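Local coordinates for conserved protein (Methanothermobacter thermautotrophicus, PDB 1I36) that binds NADP through a Rossmann-type domain and resembles 3-hydroxyacid dehydrogenases in structure, so it is probably an oxidoreductase, at the interface of chains A and B. Residues are numbered along the deposited sequence; one frame, centred on the assembly and turned at random. Chains: chain A/B, Conserved hypothetical protein MTH1747.

Contact 1: the interface of chains A and B. Residues chain A 96, 154, 157-158, 161, 233; chain B 179-180, 183, 185.
B:Leu183 points its methyl CD1 at the side chain of A:Ala157, and the 3.5 Å between CD1 and the alanine CB is tighter than usual van der Waals contact. B:Leu183 lies in the loop that follows helix 154-182 of chain B, whereas A:Ala157 sits near the start of the same helix in chain A. With CG of B:Leu183 anti to its carbonyl carbon (chi1 -58°), the isobutyl group reaches forward and its two methyls part: CD1 meets the alanine, and CD2 lies 3.9 Å from NH2 of the A:Arg96 guanidinium group. The small alanine lets the leucine close in on the helix. B:Leu185 packs on the same stretch of the chain A helix. Its CD1 also lies beside the A:Ala157 methyl and approaches CG1 of A:Ile158, the two side chains crossing at about a right angle, while CD2 rests 3.9 Å from CG of A:Asp154. Further along, A:Leu161 divides its methyls between two alanines of the partner helix: CD1 comes within 3.8 Å of CA of B:Ala180, and CD2 meets the CB of B:Ala179. A:Val233 meets B:Ala179 from a direction about square to that of A:Leu161, its CG1 near the alanine CB and its CG2 near the carbonyl oxygen.

The looser side is watery. Beyond the leucines, the A:Asp154 carboxylate reaches the partner backbone through solvent: water 1 lies 2.8 Å from OD1 and water 2 lies 3.1 Å from OD2, and both also contact the carbonyl oxygen O of B:Leu183, each at 3.0 Å. Two water bridges thus join one carboxylate to one main-chain oxygen, where a direct meeting of the two acceptors would be unfavourable. The patch seats the end of one long helix and its following loop against the start of its counterpart, and, with its symmetry-related twin, is likely to contribute to holding two copies of the NADP-binding protein together.

Contact 2: the interface of chains A and B. Residues chain A 172-173, 176, 193; chain B 161, 164-166.
The ring of B:Tyr165 enters between two leucines of chain A, and apolar packing dominates here. A:Leu193, from helix 186-194, sets its CD2 methyl 3.6 Å from ring carbon CD2. On the opposite flank, CE1 lies 3.8 Å from CA of A:Leu173, whose backbone N is at the ring edge, in plane; the CD1 methyl of this leucine also touches CE1. The ring is sent out between them because CG of B:Tyr165 stands anti to the backbone N (chi1 173°).

A:Thr176 packs at the root of the tyrosine. Its methyl CG2 is 3.4 Å from the carbonyl oxygen O of B:Leu161, while OG1 faces CB of B:Tyr165, the two side chains crossing at about a right angle.

The polar links run through the same threonine. Its hydroxyl OG1 donates to the carbonyl oxygen O of A:Leu172 within its own helix (3.0 Å), tilted 34° from the carbonyl plane. OG1 also lies 2.6 Å from water 3, which in turn is 2.7 Å from the hydroxyl OG of B:Ser164, bridging the chains. A valine here would probably leave water 3 without its chain A partner, break the bridge to B:Ser164 and free the carbonyl of A:Leu172 from its side-chain bond. The site packs the two long helices together, tyrosine between leucines, and is likely to stabilise the dimer.

Contact 1: the interface of chains A and B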
# COMPACT_ATOMS: atom_id res chain seq x y z
N ARG A 96 27.37 7.97 4.34
CA ARG A 96 27.87 9.01 5.24
C ARG A 96 29.36 8.74 5.55
O ARG A 96 30.15 9.67 5.63
CB ARG A 96 27.05 9.06 6.54
CG ARG A 96 25.57 9.51 6.35
CD ARG A 96 24.82 9.68 7.70
NE ARG A 96 23.39 9.83 7.42
CZ ARG A 96 22.50 8.85 7.50
NH1 ARG A 96 22.87 7.64 7.88
NH2 ARG A 96 21.28 9.02 7.00
N ASP A 154 20.83 11.29 2.39
CA ASP A 154 19.41 11.56 2.16
C ASP A 154 18.86 10.93 0.90
O ASP A 154 17.82 10.27 0.96
CB ASP A 154 19.08 13.06 2.17
CG ASP A 154 19.32 13.70 3.53
OD1 ASP A 154 19.39 12.97 4.55
OD2 ASP A 154 19.38 14.93 3.59
N ALA A 157 18.63 7.24 1.39
CA ALA A 157 17.54 6.95 2.31
C ALA A 157 16.20 7.03 1.59
O ALA A 157 15.32 6.26 1.89
CB ALA A 157 17.52 7.95 3.51
N ILE A 158 15.99 8.10 0.83
CA ILE A 158 14.75 8.26 0.07
C ILE A 158 14.52 7.06 -0.87
O ILE A 158 13.38 6.55 -1.01
CB ILE A 158 14.78 9.56 -0.77
CG1 ILE A 158 14.67 10.77 0.15
CG2 ILE A 158 13.57 9.57 -1.77
CD1 ILE A 158 15.33 12.06 -0.45
N LEU A 161 13.60 4.01 1.21
CA LEU A 161 12.26 4.15 1.79
C LEU A 161 11.17 3.90 0.77
O LEU A 161 10.16 3.24 1.07
CB LEU A 161 12.11 5.51 2.46
CG LEU A 161 12.94 5.57 3.74
CD1 LEU A 161 13.05 6.99 4.26
CD2 LEU A 161 12.32 4.66 4.80
N VAL A 233 17.97 3.59 11.21
CA VAL A 233 17.18 4.73 11.67
C VAL A 233 16.09 4.44 12.71
O VAL A 233 15.85 5.26 13.61
CB VAL A 233 16.63 5.51 10.42
CG1 VAL A 233 16.01 4.60 9.45
CG2 VAL A 233 15.65 6.57 10.82
N ALA B 179 10.37 6.69 9.70
CA ALA B 179 11.81 6.61 9.40
C ALA B 179 12.19 7.86 8.59
O ALA B 179 13.19 8.51 8.89
CB ALA B 179 12.13 5.31 8.63
N ALA B 180 11.36 8.23 7.62
CA ALA B 180 11.62 9.39 6.79
C ALA B 180 11.66 10.63 7.68
O ALA B 180 12.52 11.50 7.50
CB ALA B 180 10.53 9.55 5.75
N LEU B 183 14.82 11.62 9.59
CA LEU B 183 15.82 12.23 8.73
C LEU B 183 15.35 13.54 8.13
O LEU B 183 16.06 14.15 7.33
CB LEU B 183 16.18 11.26 7.58
CG LEU B 183 16.70 9.88 7.98
CD1 LEU B 183 16.93 8.99 6.75
CD2 LEU B 183 17.98 10.05 8.78
N LEU B 185 12.88 13.77 5.96
CA LEU B 185 12.60 13.55 4.53
C LEU B 185 11.18 13.11 4.18
O LEU B 185 10.93 12.62 3.08
CB LEU B 185 13.57 12.48 4.01
CG LEU B 185 15.08 12.79 4.25
CD1 LEU B 185 15.96 11.58 3.96
CD2 LEU B 185 15.46 13.93 3.34
O HOH W 1 19.02 13.55 7.29
O HOH W 2 17.65 16.23 5.78

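Contact 2: the interface of chains A and B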
# COMPACT_ATOMS: atom_id res chain seq x y z
N LEU A 172 1.61 -7.31 0.74
CA LEU A 172 0.28 -7.16 1.33
C LEU A 172 -0.77 -7.55 0.28
O LEU A 172 -1.74 -8.27 0.58
CB LEU A 172 0.03 -5.72 1.79
CG LEU A 172 0.83 -5.23 3.00
CD1 LEU A 172 0.75 -3.70 3.10
CD2 LEU A 172 0.31 -5.87 4.32
N LEU A 173 -0.54 -7.12 -0.95
CA LEU A 173 -1.45 -7.43 -2.04
C LEU A 173 -1.50 -8.93 -2.27
O LEU A 173 -2.59 -9.51 -2.35
CB LEU A 173 -1.02 -6.76 -3.32
CG LEU A 173 -2.00 -7.01 -4.46
CD1 LEU A 173 -3.29 -6.21 -4.20
CD2 LEU A 173 -1.36 -6.57 -5.77
N THR A 176 -3.34 -10.80 0.56
CA THR A 176 -4.77 -10.49 0.50
C THR A 176 -5.45 -11.23 -0.66
O THR A 176 -6.50 -11.85 -0.47
CB THR A 176 -5.00 -8.98 0.34
OG1 THR A 176 -4.58 -8.32 1.53
CG2 THR A 176 -6.50 -8.65 0.12
N LEU A 193 -11.27 -2.86 -4.48
CA LEU A 193 -10.09 -2.00 -4.24
C LEU A 193 -9.99 -0.84 -5.24
O LEU A 193 -9.64 0.28 -4.87
CB LEU A 193 -8.81 -2.82 -4.26
CG LEU A 193 -8.57 -3.68 -3.01
CD1 LEU A 193 -7.49 -4.68 -3.29
CD2 LEU A 193 -8.22 -2.81 -1.80
N LEU B 161 -11.51 -8.39 3.53
CA LEU B 161 -10.27 -8.50 2.77
C LEU B 161 -9.80 -7.16 2.23
O LEU B 161 -8.61 -6.90 2.20
CB LEU B 161 -10.40 -9.50 1.61
CG LEU B 161 -10.48 -10.97 2.00
CD1 LEU B 161 -11.02 -11.82 0.88
CD2 LEU B 161 -9.15 -11.47 2.44
N SER B 164 -8.56 -5.28 5.19
CA SER B 164 -7.31 -5.87 5.64
C SER B 164 -6.14 -5.24 4.87
O SER B 164 -5.11 -4.86 5.44
CB SER B 164 -7.33 -7.36 5.36
OG SER B 164 -6.10 -7.95 5.71
N TYR B 165 -6.31 -5.15 3.56
CA TYR B 165 -5.29 -4.58 2.70
C TYR B 165 -5.07 -3.11 3.03
O TYR B 165 -3.92 -2.69 3.25
CB TYR B 165 -5.68 -4.74 1.23
CG TYR B 165 -4.76 -4.03 0.28
CD1 TYR B 165 -3.59 -4.63 -0.17
CD2 TYR B 165 -5.05 -2.73 -0.16
CE1 TYR B 165 -2.71 -3.97 -1.03
CE2 TYR B 165 -4.18 -2.06 -1.02
CZ TYR B 165 -3.01 -2.69 -1.44
OH TYR B 165 -2.13 -2.02 -2.27
N THR B 166 -6.15 -2.33 3.08
CA THR B 166 -6.03 -0.91 3.36
C THR B 166 -5.41 -0.63 4.75
O THR B 166 -4.61 0.32 4.87
CB THR B 166 -7.37 -0.18 3.17
OG1 THR B 166 -8.33 -0.67 4.11
CG2 THR B 166 -7.89 -0.41 1.78
O HOH W 3 -5.71 -9.53 3.58

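The centres of contact 1 and contact 2 lie about 26 Å apart, and helix 154-182 of both chains takes part in each. Leu161 serves in both, through its side chain from chain A in contact 1 and chiefly through its carbonyl from chain B in contact 2. In contact 1 the helix start of chain A meets the helix end and following loop of chain B; in contact 2 the chain A helix contributes a later stretch and chain B an earlier one. Because the interface is two-fold symmetric, each patch has a twin, so attachment is spread along the paired helices, consistent with a stable dimer.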